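Local coordinates for response regulator (Pseudomonas putida, PDB 3HDV), which probably acts as a phosphorylation-controlled switch in two-component signalling, this chain holding its CheY-like receiver domain, at residues Asp38-Glu41 with Glu42-Tyr46; Lys116-Glu119 with Leu120-Glu124; Val93-Ala96 with Val97-His101. All coordinates share one frame; numbering follows the deposited sequence.

Contact 1. Residues Asp38-Glu41 with Glu42-Tyr46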
loop_
_atom_site.group_PDB
_atom_site.type_symbol
_atom_site.label_atom_id
_atom_site.label_comp_id
_atom_site.label_asym_id
_atom_site.label_seq_id
_atom_site.Cartn_x
_atom_site.Cartn_y
_atom_site.Cartn_z
ATOM N N ASP B 38 -1.640 -12.062 -6.580
ATOM C CA ASP B 38 -0.494 -12.381 -5.732
ATOM C C ASP B 38 0.652 -13.058 -6.432
ATOM O O ASP B 38 1.612 -13.538 -5.776
ATOM C CB ASP B 38 -0.946 -13.154 -4.482
ATOM C CG ASP B 38 -1.348 -14.624 -4.776
ATOM O OD1 ASP B 38 -1.306 -15.089 -5.953
ATOM O OD2 ASP B 38 -1.713 -15.316 -3.769
ATOM N N GLY B 39 0.611 -13.088 -7.753
ATOM C CA GLY B 39 1.695 -13.693 -8.534
ATOM C C GLY B 39 1.272 -13.891 -9.972
ATOM O O GLY B 39 0.156 -13.478 -10.343
ATOM N N ALA B 40 2.138 -14.503 -10.793
ATOM C CA ALA B 40 1.876 -14.619 -12.223
ATOM C C ALA B 40 0.576 -15.426 -12.560
ATOM O O ALA B 40 -0.200 -15.020 -13.419
ATOM C CB ALA B 40 3.075 -15.192 -12.952
ATOM N N GLU B 41 0.355 -16.545 -11.881
ATOM C CA GLU B 41 -0.883 -17.347 -12.107
ATOM C C GLU B 41 -2.159 -16.570 -11.803
ATOM O O GLU B 41 -3.037 -16.512 -12.639
ATOM C CB GLU B 41 -0.865 -18.698 -11.350
ATOM C CG GLU B 41 -1.901 -19.774 -11.951
ATOM C CD GLU B 41 -1.958 -19.764 -13.519
ATOM O OE1 GLU B 41 -0.896 -20.024 -14.177
ATOM O OE2 GLU B 41 -3.062 -19.463 -14.088
ATOM N N GLU B 42 -2.263 -15.942 -10.636
ATOM C CA GLU B 42 -3.426 -15.128 -10.354
ATOM C C GLU B 42 -3.531 -13.956 -11.319
ATOM O O GLU B 42 -4.649 -13.573 -11.707
ATOM C CB GLU B 42 -3.425 -14.630 -8.917
ATOM C CG GLU B 42 -4.678 -14.901 -8.164
ATOM C CD GLU B 42 -4.970 -13.852 -7.100
ATOM O OE1 GLU B 42 -4.047 -13.491 -6.369
ATOM O OE2 GLU B 42 -6.134 -13.367 -7.026
ATOM N N ALA B 43 -2.391 -13.398 -11.742
ATOM C CA ALA B 43 -2.418 -12.311 -12.741
ATOM C C ALA B 43 -3.084 -12.799 -14.034
ATOM O O ALA B 43 -3.904 -12.084 -14.596
ATOM C CB ALA B 43 -0.997 -11.765 -13.083
ATOM N N ARG B 44 -2.677 -13.975 -14.540
ATOM C CA ARG B 44 -3.213 -14.499 -15.816
ATOM C C ARG B 44 -4.748 -14.792 -15.678
ATOM O O ARG B 44 -5.542 -14.456 -16.558
ATOM C CB ARG B 44 -2.422 -15.734 -16.266
ATOM C CG ARG B 44 -1.089 -15.414 -16.924
ATOM C CD ARG B 44 -0.419 -16.688 -17.470
ATOM N NE ARG B 44 0.004 -17.511 -16.359
ATOM C CZ ARG B 44 1.258 -17.565 -15.921
ATOM N NH1 ARG B 44 2.220 -16.860 -16.513
ATOM N NH2 ARG B 44 1.535 -18.309 -14.874
ATOM N N LEU B 45 -5.165 -15.316 -14.536
ATOM C CA LEU B 45 -6.599 -15.454 -14.241
ATOM C C LEU B 45 -7.384 -14.151 -14.338
ATOM O O LEU B 45 -8.401 -14.091 -15.038
ATOM C CB LEU B 45 -6.815 -16.098 -12.876
ATOM C CG LEU B 45 -6.394 -17.572 -12.819
ATOM C CD1 LEU B 45 -6.499 -18.062 -11.389
ATOM C CD2 LEU B 45 -7.304 -18.423 -13.773
ATOM N N TYR B 46 -6.927 -13.121 -13.617
ATOM C CA TYR B 46 -7.584 -11.845 -13.610
ATOM C C TYR B 46 -7.718 -11.326 -15.044
ATOM O O TYR B 46 -8.797 -10.870 -15.464
ATOM C CB TYR B 46 -6.819 -10.822 -12.736
ATOM C CG TYR B 46 -7.641 -10.365 -11.562
ATOM C CD1 TYR B 46 -8.889 -9.851 -11.788
ATOM C CD2 TYR B 46 -7.204 -10.491 -10.237
ATOM C CE1 TYR B 46 -9.705 -9.424 -10.761
ATOM C CE2 TYR B 46 -8.044 -10.037 -9.157
ATOM C CZ TYR B 46 -9.283 -9.497 -9.465
ATOM O OH TYR B 46 -10.214 -9.054 -8.529
HETATM O O HOH W 1 -0.546 -16.008 -8.227
#

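Contact 2. Residues Lys116-Glu119 with Leu120-Glu124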
loop_
_atom_site.group_PDB
_atom_site.type_symbol
_atom_site.label_atom_id
_atom_site.label_comp_id
_atom_site.label_asym_id
_atom_site.label_seq_id
_atom_site.Cartn_x
_atom_site.Cartn_y
_atom_site.Cartn_z
ATOM N N LYS B 116 5.572 10.158 -10.124
ATOM C CA LYS B 116 5.884 9.680 -11.489
ATOM C C LYS B 116 4.993 8.500 -11.904
ATOM O O LYS B 116 4.501 8.430 -13.055
ATOM C CB LYS B 116 7.344 9.257 -11.600
ATOM C CG LYS B 116 7.779 8.712 -12.991
ATOM C CD LYS B 116 9.146 7.996 -12.868
ATOM C CE LYS B 116 9.869 7.815 -14.240
ATOM N NZ LYS B 116 11.294 7.270 -14.050
ATOM N N LEU B 117 4.802 7.556 -10.984
ATOM C CA LEU B 117 3.872 6.427 -11.262
ATOM C C LEU B 117 2.478 6.900 -11.701
ATOM O O LEU B 117 1.936 6.414 -12.691
ATOM C CB LEU B 117 3.745 5.477 -10.059
ATOM C CG LEU B 117 2.851 4.233 -10.239
ATOM C CD1 LEU B 117 3.217 3.309 -11.460
ATOM C CD2 LEU B 117 2.887 3.389 -8.925
ATOM N N LEU B 118 1.896 7.811 -10.933
ATOM C CA LEU B 118 0.577 8.307 -11.238
ATOM C C LEU B 118 0.530 9.011 -12.627
ATOM O O LEU B 118 -0.418 8.825 -13.416
ATOM C CB LEU B 118 0.092 9.186 -10.080
ATOM C CG LEU B 118 -1.343 9.695 -10.110
ATOM C CD1 LEU B 118 -2.378 8.563 -9.789
ATOM C CD2 LEU B 118 -1.537 11.047 -9.226
ATOM N N GLU B 119 1.572 9.774 -12.955
ATOM C CA GLU B 119 1.674 10.407 -14.291
ATOM C C GLU B 119 1.615 9.366 -15.400
ATOM O O GLU B 119 0.853 9.515 -16.344
ATOM C CB GLU B 119 2.974 11.200 -14.410
ATOM C CG GLU B 119 2.911 12.528 -13.713
ATOM C CD GLU B 119 4.217 13.303 -13.791
ATOM O OE1 GLU B 119 4.509 14.048 -12.811
ATOM O OE2 GLU B 119 4.955 13.154 -14.808
ATOM N N LEU B 120 2.415 8.298 -15.275
ATOM C CA LEU B 120 2.367 7.177 -16.227
ATOM C C LEU B 120 1.002 6.510 -16.296
ATOM O O LEU B 120 0.533 6.225 -17.383
ATOM C CB LEU B 120 3.430 6.124 -15.912
ATOM C CG LEU B 120 4.882 6.556 -15.875
ATOM C CD1 LEU B 120 5.746 5.406 -15.293
ATOM C CD2 LEU B 120 5.387 7.010 -17.258
ATOM N N VAL B 121 0.375 6.255 -15.148
ATOM C CA VAL B 121 -0.961 5.632 -15.109
ATOM C C VAL B 121 -2.063 6.493 -15.776
ATOM O O VAL B 121 -2.820 6.010 -16.641
ATOM C CB VAL B 121 -1.376 5.259 -13.647
ATOM C CG1 VAL B 121 -2.809 4.839 -13.608
ATOM C CG2 VAL B 121 -0.473 4.159 -13.092
ATOM N N ASN B 122 -2.144 7.754 -15.359
ATOM C CA ASN B 122 -3.064 8.741 -15.951
ATOM C C ASN B 122 -2.909 8.858 -17.461
ATOM O O ASN B 122 -3.913 8.844 -18.194
ATOM C CB ASN B 122 -2.875 10.107 -15.276
ATOM C CG ASN B 122 -3.502 10.156 -13.883
ATOM O OD1 ASN B 122 -4.381 9.369 -13.579
ATOM N ND2 ASN B 122 -3.061 11.095 -13.042
ATOM N N LYS B 123 -1.658 8.917 -17.922
ATOM C CA LYS B 123 -1.356 8.978 -19.341
ATOM C C LYS B 123 -1.798 7.735 -20.103
ATOM O O LYS B 123 -2.432 7.840 -21.171
ATOM C CB LYS B 123 0.142 9.259 -19.544
ATOM C CG LYS B 123 0.616 9.207 -21.003
ATOM C CD LYS B 123 1.921 9.995 -21.157
ATOM C CE LYS B 123 2.655 9.660 -22.464
ATOM N NZ LYS B 123 4.022 10.305 -22.518
ATOM N N GLU B 124 -1.457 6.555 -19.589
ATOM C CA GLU B 124 -1.882 5.309 -20.217
ATOM C C GLU B 124 -3.386 5.125 -20.218
ATOM O O GLU B 124 -3.949 4.646 -21.196
ATOM C CB GLU B 124 -1.231 4.096 -19.562
ATOM C CG GLU B 124 0.165 3.803 -20.065
ATOM C CD GLU B 124 0.225 3.469 -21.559
ATOM O OE1 GLU B 124 -0.425 2.520 -22.039
ATOM O OE2 GLU B 124 0.977 4.137 -22.256
#

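Contact 3. Residues Val93-Ala96 with Val97-His101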
loop_
_atom_site.group_PDB
_atom_site.type_symbol
_atom_site.label_atom_id
_atom_site.label_comp_id
_atom_site.label_asym_id
_atom_site.label_seq_id
_atom_site.Cartn_x
_atom_site.Cartn_y
_atom_site.Cartn_z
ATOM N N VAL B 93 21.000 -4.760 -14.957
ATOM C CA VAL B 93 20.925 -4.195 -16.266
ATOM C C VAL B 93 20.436 -5.186 -17.289
ATOM O O VAL B 93 19.585 -4.848 -18.078
ATOM C CB VAL B 93 22.261 -3.527 -16.692
ATOM C CG1 VAL B 93 22.239 -3.177 -18.184
ATOM C CG2 VAL B 93 22.502 -2.285 -15.822
ATOM N N GLU B 94 20.949 -6.421 -17.280
ATOM C CA GLU B 94 20.524 -7.409 -18.304
ATOM C C GLU B 94 19.037 -7.677 -18.242
ATOM O O GLU B 94 18.361 -7.715 -19.267
ATOM C CB GLU B 94 21.354 -8.716 -18.193
ATOM C CG GLU B 94 22.806 -8.420 -18.654
ATOM C CD GLU B 94 23.705 -9.641 -18.891
ATOM O OE1 GLU B 94 23.451 -10.722 -18.273
ATOM O OE2 GLU B 94 24.704 -9.460 -19.704
ATOM N N GLU B 95 18.530 -7.873 -17.029
ATOM C CA GLU B 95 17.109 -8.099 -16.861
ATOM C C GLU B 95 16.290 -6.856 -17.325
ATOM O O GLU B 95 15.261 -6.990 -18.006
ATOM C CB GLU B 95 16.789 -8.453 -15.407
ATOM C CG GLU B 95 15.297 -8.783 -15.205
ATOM C CD GLU B 95 14.987 -9.251 -13.838
ATOM O OE1 GLU B 95 15.446 -8.635 -12.851
ATOM O OE2 GLU B 95 14.239 -10.233 -13.725
ATOM N N ALA B 96 16.741 -5.656 -16.952
ATOM C CA ALA B 96 16.022 -4.428 -17.370
ATOM C C ALA B 96 15.950 -4.310 -18.890
ATOM O O ALA B 96 14.909 -3.960 -19.455
ATOM C CB ALA B 96 16.656 -3.170 -16.720
ATOM N N VAL B 97 17.046 -4.671 -19.563
ATOM C CA VAL B 97 17.067 -4.623 -21.008
ATOM C C VAL B 97 16.109 -5.682 -21.597
ATOM O O VAL B 97 15.380 -5.386 -22.525
ATOM C CB VAL B 97 18.517 -4.756 -21.553
ATOM C CG1 VAL B 97 18.493 -5.066 -23.052
ATOM C CG2 VAL B 97 19.362 -3.452 -21.216
ATOM N N ASP B 98 16.145 -6.927 -21.058
ATOM C CA ASP B 98 15.165 -7.964 -21.445
ATOM C C ASP B 98 13.723 -7.473 -21.289
ATOM O O ASP B 98 12.917 -7.607 -22.202
ATOM C CB ASP B 98 15.332 -9.225 -20.573
ATOM C CG ASP B 98 16.556 -10.046 -20.954
ATOM O OD1 ASP B 98 17.022 -9.952 -22.117
ATOM O OD2 ASP B 98 17.053 -10.791 -20.082
ATOM N N VAL B 99 13.397 -6.920 -20.133
ATOM C CA VAL B 99 12.049 -6.370 -19.906
ATOM C C VAL B 99 11.697 -5.249 -20.890
ATOM O O VAL B 99 10.582 -5.232 -21.499
ATOM C CB VAL B 99 11.839 -5.961 -18.438
ATOM C CG1 VAL B 99 10.450 -5.254 -18.229
ATOM C CG2 VAL B 99 11.942 -7.205 -17.565
HETATM N N MSE B 100 12.646 -4.345 -21.114
HETATM C CA MSE B 100 12.395 -3.253 -22.055
HETATM C C MSE B 100 12.162 -3.758 -23.509
HETATM O O MSE B 100 11.347 -3.196 -24.236
HETATM C CB MSE B 100 13.478 -2.153 -21.947
HETATM C CG MSE B 100 13.511 -1.405 -20.577
HETATM SE SE MSE B 100 11.884 -0.247 -20.444
HETATM C CE MSE B 100 12.507 1.127 -21.733
ATOM N N HIS B 101 12.862 -4.808 -23.930
ATOM C CA HIS B 101 12.565 -5.411 -25.243
ATOM C C HIS B 101 11.170 -5.983 -25.337
ATOM O O HIS B 101 10.634 -6.110 -26.452
ATOM C CB HIS B 101 13.542 -6.534 -25.601
ATOM C CG HIS B 101 14.904 -6.069 -26.019
ATOM N ND1 HIS B 101 15.120 -5.324 -27.160
ATOM C CD2 HIS B 101 16.132 -6.359 -25.518
ATOM C CE1 HIS B 101 16.422 -5.140 -27.322
ATOM N NE2 HIS B 101 17.059 -5.785 -26.357
#

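Contact 1. Residues Asp38-Glu41 with Glu42-Tyr46
Asp38 and Glu42 meet in a local contact at the N-terminal end of helix 40-49 of the CheY-like receiver fold, where Gly39 is the N-cap residue. The chain just before the helix is tied to its first turn: Asp38 N donates to Glu42 OE1 at 2.8 Å, meeting the oxygen from above the carboxylate plane. The two carboxylates stand almost perpendicular, with Asp38 OD1 only 3.2 Å from Glu42 OE1, which might raise the proton affinity of one of them, though Asp38 N and a bridging water probably offset the repulsion. That water donates to Asp38 OD1 and accepts from Glu42 N at 3.0 Å. Beyond the cap, helical bonds run from Ala43 N to Gly39 O and from Arg44 N to Ala40 O. Ala40, Ala43 and Arg44 all pack on Leu70 of helix 67-75. The guanidinium of Arg44 lies over Ala40 O with one face and is further held by Glu65, in a salt bridge, and Thr73. Bent at chi2 (40°), the Glu41 chain carries its carboxylate forward to Arg44 in a salt bridge: OE1 lies in the guanidinium plane, 3.1 Å from Arg44 NH2, with a weak second bond from Arg44 NE at 3.4 Å.

Contact 2. Residues Lys116-Glu119 with Leu120-Glu124
Asn122 N donates to Leu118 O at 2.8 Å, the shortest of four successive i to i+4 hydrogen bonds that join Lys116-Glu119 to Leu120-Glu124 within helix 114-124. Val121 N follows at 2.9 Å from Leu117 O, while Leu120 N to Lys116 O and Lys123 N to Glu119 O complete the set. The bonds of Leu120 and Asn122 are nearly straight and that of Lys123 is more bent (159°); together they fix the spacing of the side chains one turn apart. On one flank the carboxamide of Asn122 crosses Leu118 at a slant, ND2 lying 3.7 Å from Leu118 CG and also close to Leu118 O. Asn122 CG reaches back there because it stands beside its own backbone N (chi1 -75°). On the buried flank Leu117 presents its CD1 methyl to Val121 CG2 at 4.1 Å, and the same CG2 also rests 3.3 Å from Leu117 O. Leu120 folds back in a similar way, with CG 3.4 Å from Lys116 O. These apolar groups face the parallel sheet. Leu117, Leu120 and Val121 meet Ile85 of strand 83-88, Leu117 also packs on Ile57 and Val121 on Leu55 of strand 53-58, Leu120 reaches Leu108 of strand 106-109, and Leu118 covers Ile32 in the loop before strand 33-37.

Contact 3. Residues Val93-Ala96 with Val97-His101
Val93 and Val97 adopt the same side-chain rotamer, each with CG1 trans to the backbone N (chi1 169° and 165°), which places CG1 of the first beside CG2 of the second at 4.2 Å. Val97 CG2 also lies 3.4 Å from Val93 O, the oxygen that accepts Val97 N at 2.9 Å. In Met100, deposited as selenomethionine, CG is set beside the backbone N, and this carbon touches Ala96 O at 3.1 Å while the selenium end bends off the helix; Met100 N bonds to the same oxygen. Val99 N, bonded to Glu95 O at 2.8 Å, and Asp98 N, bonded to Glu94 O, complete the four bonds between the two segments. Asp98 sets its carboxylate beside Glu94 O, with OD2 at 3.4 Å; both are acceptors, so this is proximity without a hydrogen bond. Glu95 directs its acid elsewhere, with OE1 accepting from Thr91 and pairing with Arg61. Ala96, Val99 and Met100 pack on Phe107 of strand 106-109, the strand that closes the beta-alpha-beta unit begun by strand 83-88. Val93, Glu94, Met100 and His101 meet the second subunit, where His101 NE2 is hydrogen-bonded to Asp106 of that subunit. The mixed chemistry thus lets the helix serve both the domain's own core and a subunit interface in the four-chain assembly.

How the contacts relate
All three contacts lie within one helix each (40-49, 93-101 and 114-124) of one receiver domain, occurring along the chain in the order contact 1, contact 3, contact 2. Their centres stand 21 to 22 Å apart, and none touches another; the nearest atoms, those of contacts 2 and 3, are about 10 Å apart. What joins them is the five-stranded parallel sheet: contact 1 lies against strands 33-37 and 9-13, contact 3 against strand 106-109, and contact 2 spans strands 53-58, 83-88 and 106-109. Contacts 1 and 2 lie on opposite sides of the chain's centre. Of the three, contact 3 alone touches the second subunit, so helix 93-101 joins the domain to its neighbour.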